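Local atomic coordinates of hypothetical protein (Nostoc punctiforme, PDB entry 2INB), a protein that probably takes part, as a member of the XisH family, in the site-specific recombination of nitrogen-fixation genes in cyanobacteria, in complex with XisF and XisI. Residues A[61-66]-A[102-107]; A[67-72]-A[106-111]. One frame throughout, in Å; residues are numbered along the deposited sequence. Where two conformers were deposited one is given.

Interaction 1: A[61-66]-A[102-107]; sequences KSFLER and LTTYKT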
loop_
_atom_site.group_PDB
_atom_site.type_symbol
_atom_site.label_atom_id
_atom_site.label_comp_id
_atom_site.label_asym_id
_atom_site.label_seq_id
_atom_site.Cartn_x
_atom_site.Cartn_y
_atom_site.Cartn_z
ATOM N N LYS A 61 -3.936 8.730 -9.785
ATOM C CA LYS A 61 -4.502 9.199 -8.507
ATOM C C LYS A 61 -4.781 10.710 -8.598
ATOM O O LYS A 61 -4.048 11.466 -9.307
ATOM C CB LYS A 61 -3.561 8.868 -7.346
ATOM C CG LYS A 61 -3.365 7.355 -7.181
ATOM C CD LYS A 61 -4.663 6.700 -6.727
ATOM C CE LYS A 61 -4.521 5.237 -6.440
ATOM N NZ LYS A 61 -5.789 4.648 -5.878
ATOM N N SER A 62 -5.887 11.127 -7.996
ATOM C CA SER A 62 -6.236 12.526 -7.928
ATOM C C SER A 62 -5.866 13.128 -6.580
ATOM O O SER A 62 -5.744 14.351 -6.450
ATOM C CB SER A 62 -7.730 12.676 -8.121
ATOM O OG SER A 62 -8.387 12.078 -7.021
ATOM N N PHE A 63 -5.728 12.257 -5.576
ATOM C CA PHE A 63 -5.510 12.647 -4.184
ATOM C C PHE A 63 -6.666 13.502 -3.655
ATOM O O PHE A 63 -6.479 14.367 -2.802
ATOM C CB PHE A 63 -4.093 13.232 -3.961
ATOM C CG PHE A 63 -3.044 12.168 -3.768
ATOM C CD1 PHE A 63 -2.549 11.494 -4.866
ATOM C CD2 PHE A 63 -2.624 11.784 -2.482
ATOM C CE1 PHE A 63 -1.608 10.456 -4.727
ATOM C CE2 PHE A 63 -1.695 10.762 -2.328
ATOM C CZ PHE A 63 -1.198 10.096 -3.434
ATOM N N LEU A 64 -7.860 13.215 -4.175
ATOM C CA LEU A 64 -9.137 13.639 -3.604
ATOM C C LEU A 64 -9.978 12.380 -3.239
ATOM O O LEU A 64 -11.136 12.498 -2.831
ATOM C CB LEU A 64 -9.889 14.472 -4.629
ATOM C CG LEU A 64 -9.193 15.758 -5.109
ATOM N N GLU A 65 -9.374 11.183 -3.369
ATOM C CA GLU A 65 -10.091 9.879 -3.234
ATOM C C GLU A 65 -10.578 9.585 -1.826
ATOM O O GLU A 65 -11.598 8.892 -1.619
ATOM C CB GLU A 65 -9.187 8.693 -3.624
ATOM C CG GLU A 65 -8.935 8.532 -5.123
ATOM C CD GLU A 65 -7.671 9.219 -5.608
ATOM O OE1 GLU A 65 -6.959 9.869 -4.794
ATOM O OE2 GLU A 65 -7.406 9.106 -6.829
ATOM N N ARG A 66 -9.802 10.038 -0.852
ATOM C CA ARG A 66 -10.154 9.807 0.523
ATOM C C ARG A 66 -10.266 11.107 1.266
ATOM O O ARG A 66 -10.219 12.222 0.718
ATOM C CB ARG A 66 -9.135 8.885 1.229
ATOM C CG ARG A 66 -8.906 7.541 0.533
ATOM C CD ARG A 66 -8.283 6.499 1.452
ATOM N N LEU A 102 0.046 18.071 -10.108
ATOM C CA LEU A 102 1.099 19.004 -9.766
ATOM C C LEU A 102 0.864 19.622 -8.383
ATOM O O LEU A 102 1.814 19.757 -7.606
ATOM C CB LEU A 102 1.217 20.128 -10.828
ATOM C CG LEU A 102 2.368 21.110 -10.608
ATOM C CD1 LEU A 102 3.752 20.530 -10.446
ATOM C CD2 LEU A 102 2.339 22.127 -11.786
ATOM N N THR A 103 -0.378 19.994 -8.062
ATOM C CA THR A 103 -0.696 20.618 -6.738
ATOM C C THR A 103 -0.284 19.674 -5.605
ATOM O O THR A 103 0.318 20.089 -4.613
ATOM C CB THR A 103 -2.177 20.995 -6.616
ATOM O OG1 THR A 103 -3.007 19.874 -6.925
ATOM C CG2 THR A 103 -2.522 22.141 -7.594
ATOM N N THR A 104 -0.578 18.388 -5.769
ATOM C CA THR A 104 -0.211 17.384 -4.745
ATOM C C THR A 104 1.309 17.169 -4.695
ATOM O O THR A 104 1.910 17.050 -3.616
ATOM C CB THR A 104 -0.888 16.052 -5.083
ATOM O OG1 THR A 104 -2.278 16.271 -5.278
ATOM C CG2 THR A 104 -0.628 14.963 -4.007
ATOM N N TYR A 105 1.930 17.167 -5.866
ATOM C CA TYR A 105 3.370 16.991 -5.958
ATOM C C TYR A 105 4.075 18.128 -5.197
ATOM O O TYR A 105 5.040 17.901 -4.468
ATOM C CB TYR A 105 3.838 16.989 -7.412
ATOM C CG TYR A 105 5.337 16.866 -7.543
ATOM C CD1 TYR A 105 5.975 15.676 -7.194
ATOM C CD2 TYR A 105 6.102 17.923 -8.013
ATOM C CE1 TYR A 105 7.347 15.552 -7.282
ATOM C CE2 TYR A 105 7.495 17.802 -8.106
ATOM C CZ TYR A 105 8.084 16.614 -7.736
ATOM O OH TYR A 105 9.456 16.503 -7.805
ATOM N N LYS A 106 3.593 19.339 -5.372
ATOM C CA LYS A 106 4.270 20.502 -4.806
ATOM C C LYS A 106 4.000 20.674 -3.317
ATOM O O LYS A 106 4.647 21.517 -2.659
ATOM C CB LYS A 106 3.834 21.781 -5.515
ATOM C CG LYS A 106 4.349 21.909 -6.935
ATOM C CD LYS A 106 3.774 23.189 -7.616
ATOM C CE LYS A 106 4.383 24.472 -7.049
ATOM N N THR A 107 3.001 19.964 -2.784
ATOM C CA THR A 107 2.634 20.110 -1.363
ATOM C C THR A 107 2.948 18.828 -0.616
ATOM O O THR A 107 4.036 18.686 -0.045
ATOM C CB THR A 107 1.135 20.483 -1.210
ATOM O OG1 THR A 107 0.313 19.550 -1.916
ATOM C CG2 THR A 107 0.874 21.913 -1.771
#

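Interaction 2: A[67-72]-A[106-111]; sequences SSAISE and KTFFQL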
loop_
_atom_site.group_PDB
_atom_site.type_symbol
_atom_site.label_atom_id
_atom_site.label_comp_id
_atom_site.label_asym_id
_atom_site.label_seq_id
_atom_site.Cartn_x
_atom_site.Cartn_y
_atom_site.Cartn_z
ATOM N N SER A 67 -10.578 10.901 2.524
ATOM C CA SER A 67 -9.927 11.554 3.604
ATOM C C SER A 67 -8.591 12.172 3.111
ATOM O O SER A 67 -8.428 12.639 1.975
ATOM C CB SER A 67 -9.703 10.445 4.688
ATOM O OG SER A 67 -9.151 10.900 5.913
ATOM N N SER A 68 -7.638 12.149 4.003
ATOM C CA SER A 68 -6.409 12.840 3.870
ATOM C C SER A 68 -5.563 12.331 2.710
ATOM O O SER A 68 -5.758 11.189 2.230
ATOM C CB SER A 68 -5.673 12.518 5.153
ATOM O OG SER A 68 -5.687 11.107 5.298
ATOM N N ALA A 69 -4.584 13.151 2.329
ATOM C CA ALA A 69 -3.534 12.716 1.446
ATOM C C ALA A 69 -2.811 11.475 1.984
ATOM O O ALA A 69 -2.493 10.577 1.214
ATOM C CB ALA A 69 -2.518 13.831 1.179
ATOM N N ILE A 70 -2.520 11.430 3.278
ATOM C CA ILE A 70 -1.754 10.269 3.779
ATOM C C ILE A 70 -2.534 8.961 3.607
ATOM O O ILE A 70 -1.984 7.918 3.236
ATOM C CB ILE A 70 -1.274 10.486 5.231
ATOM C CG1 ILE A 70 -0.378 9.337 5.678
ATOM C CG2 ILE A 70 -2.467 10.666 6.214
ATOM C CD1 ILE A 70 0.867 9.089 4.764
ATOM N N SER A 71 -3.842 9.018 3.867
ATOM C CA SER A 71 -4.664 7.823 3.699
ATOM C C SER A 71 -4.645 7.376 2.260
ATOM O O SER A 71 -4.497 6.177 1.964
ATOM C CB SER A 71 -6.121 8.058 4.111
ATOM O OG SER A 71 -6.850 6.849 3.958
ATOM N N GLU A 72 -4.782 8.324 1.335
ATOM C CA GLU A 72 -4.745 7.919 -0.060
ATOM C C GLU A 72 -3.371 7.375 -0.380
ATOM O O GLU A 72 -3.259 6.377 -1.112
ATOM C CB GLU A 72 -5.117 9.037 -1.047
ATOM C CG GLU A 72 -5.025 8.614 -2.493
ATOM C CD GLU A 72 -5.743 7.292 -2.774
ATOM O OE1 GLU A 72 -6.820 7.046 -2.178
ATOM O OE2 GLU A 72 -5.239 6.494 -3.576
ATOM N N LYS A 106 3.593 19.339 -5.372
ATOM C CA LYS A 106 4.270 20.502 -4.806
ATOM C C LYS A 106 4.000 20.674 -3.317
ATOM O O LYS A 106 4.647 21.517 -2.659
ATOM C CB LYS A 106 3.834 21.781 -5.515
ATOM C CG LYS A 106 4.349 21.909 -6.935
ATOM C CD LYS A 106 3.774 23.189 -7.616
ATOM C CE LYS A 106 4.383 24.472 -7.049
ATOM N N THR A 107 3.001 19.964 -2.784
ATOM C CA THR A 107 2.634 20.110 -1.363
ATOM C C THR A 107 2.948 18.828 -0.616
ATOM O O THR A 107 4.036 18.686 -0.045
ATOM C CB THR A 107 1.135 20.483 -1.210
ATOM O OG1 THR A 107 0.313 19.550 -1.916
ATOM C CG2 THR A 107 0.874 21.913 -1.771
ATOM N N PHE A 108 2.041 17.842 -0.693
ATOM C CA PHE A 108 2.237 16.560 0.022
ATOM C C PHE A 108 3.574 15.881 -0.273
ATOM O O PHE A 108 4.287 15.476 0.648
ATOM C CB PHE A 108 1.086 15.602 -0.296
ATOM C CG PHE A 108 1.188 14.259 0.374
ATOM C CD1 PHE A 108 0.950 14.154 1.748
ATOM C CD2 PHE A 108 1.448 13.110 -0.336
ATOM C CE1 PHE A 108 1.001 12.946 2.374
ATOM C CE2 PHE A 108 1.519 11.901 0.310
ATOM C CZ PHE A 108 1.292 11.842 1.689
ATOM N N PHE A 109 3.930 15.772 -1.562
ATOM C CA PHE A 109 5.161 15.075 -1.942
ATOM C C PHE A 109 6.429 15.886 -1.687
ATOM O O PHE A 109 7.519 15.359 -1.878
ATOM C CB PHE A 109 5.099 14.501 -3.390
ATOM C CG PHE A 109 4.194 13.319 -3.504
ATOM C CD1 PHE A 109 4.579 12.111 -2.948
ATOM C CD2 PHE A 109 2.909 13.444 -3.996
ATOM C CE1 PHE A 109 3.734 11.021 -2.980
ATOM C CE2 PHE A 109 2.027 12.320 -4.022
ATOM C CZ PHE A 109 2.472 11.131 -3.485
ATOM N N GLN A 110 6.313 17.122 -1.217
ATOM C CA GLN A 110 7.486 17.840 -0.722
ATOM C C GLN A 110 7.707 17.696 0.785
ATOM O O GLN A 110 8.726 18.164 1.324
ATOM C CB GLN A 110 7.413 19.328 -1.104
ATOM C CG GLN A 110 7.380 19.543 -2.633
ATOM C CD GLN A 110 8.448 18.727 -3.357
ATOM O OE1 GLN A 110 9.633 18.760 -2.976
ATOM N NE2 GLN A 110 8.043 17.952 -4.364
ATOM N N LEU A 111 6.761 17.076 1.481
ATOM C CA LEU A 111 6.956 16.718 2.886
ATOM C C LEU A 111 8.008 15.605 2.987
ATOM O O LEU A 111 8.128 14.765 2.105
ATOM C CB LEU A 111 5.644 16.283 3.553
ATOM C CG LEU A 111 4.552 17.385 3.579
ATOM C CD1 LEU A 111 3.256 16.798 4.122
ATOM C CD2 LEU A 111 4.974 18.608 4.419
#

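Interaction 1: A[61-66]-A[102-107]
Thr104 CG2 sits over one face of the Phe63 ring, 4.1 Å from the ring centroid and 27° off the ring normal, a CH-pi contact shifted toward the root of the ring, where CG is its nearest atom at 3.7 Å. The methyl lies anti to the backbone N of Thr104 and the hydroxyl beside that N, which leaves OG1 alongside Phe63 CB at 3.8 Å. Threonine suits a helix face turned to a ring because its methyl sits directly on CB, close to the helix.

Phe63 stands in a turn after strand 54-60, with a left-handed backbone (phi 60°, psi 32°). Ser62 OG accepts from Leu64 N at 3.1 Å, an ST turn, while Glu65 folds back so that OE2 takes Ser62 N at 2.8 Å in a nearly straight bond on the syn side, somewhat out of the carboxylate plane. A weak bond from Phe63 N to Glu65 OE1 adds to the grip. Farther out, the Phe63 ring meets Phe109 edge-to-face and touches Val100.

The hydrogen bonds of Ser62 and Glu65 stay within the turn; the contact with 102-107 rests on CH-pi and van der Waals packing.

Interaction 2: A[67-72]-A[106-111]
Ala69 and Phe108 stand where the two backbones come closest, their CA atoms 7.1 Å apart, with the first turn of helix 69-88 on one side and the short 3-10 segment 108-110 on the other. No hydrogen bond joins them. Each backbone is bonded within itself: Glu72 N reaches Ser68 O, and Leu111 N reaches Phe108 O.

Ala69 CB rests over one face of the Phe108 ring, 3.8 Å from the centroid and 23° off the normal. It is displaced toward the rim, so that Ala69 CB comes nearest to Phe108 CD1, at 3.5 Å. Phe108 CG lies anti to the backbone N (chi1 180°), and the ring extends from the 3-10 turn to the helix. Alanine suits the opposing place because its single methyl lets a flat ring approach the helix closely. Ile70 continues the patch with the end of its side chain, CD1 lying 4.1 Å from Phe108 CZ, and the two side chains cross at about a right angle.

Ser68 is the N-cap of the helix, its OG accepting from Ser71 N at 3.1 Å, and serine suits this place as a short acceptor for an amide of the first turn. The contact joins the start of helix 69-88, which follows strand 54-60 of the mixed sheet of this PDDEXK-clan protein, to the connection between helices 102-106 and 112-120.

Phe109 CE2 lies in plane at the edge of the Phe108 ring, while Phe108 CD2 stands over the centre of the Phe109 ring. Pro114 touches both phenylalanines, and Ile70 packs on Val35 of the second subunit.

Both contacts are partly buried, and each sets a methyl over a phenylalanine face, with the roles exchanged: in interaction 1 the ring comes from the earlier segment, in interaction 2 from the later. Interaction 1 lies nearer the centre of the chain and joins the loop after strand 54-60 to helix 102-106; interaction 2 holds the residues that follow, the start of helix 69-88 and the connection after helix 102-106, and reaches the subunit interface. The salt bridge from Lys61 NZ to Glu72 OE2, 3.0 Å long, ties the earlier segments together, and a probable hydrogen bond from Gln110 NE2 to Tyr105 O the later ones. Neither contact has a hydrogen bond across its own two segments; each crosses them with apolar groups.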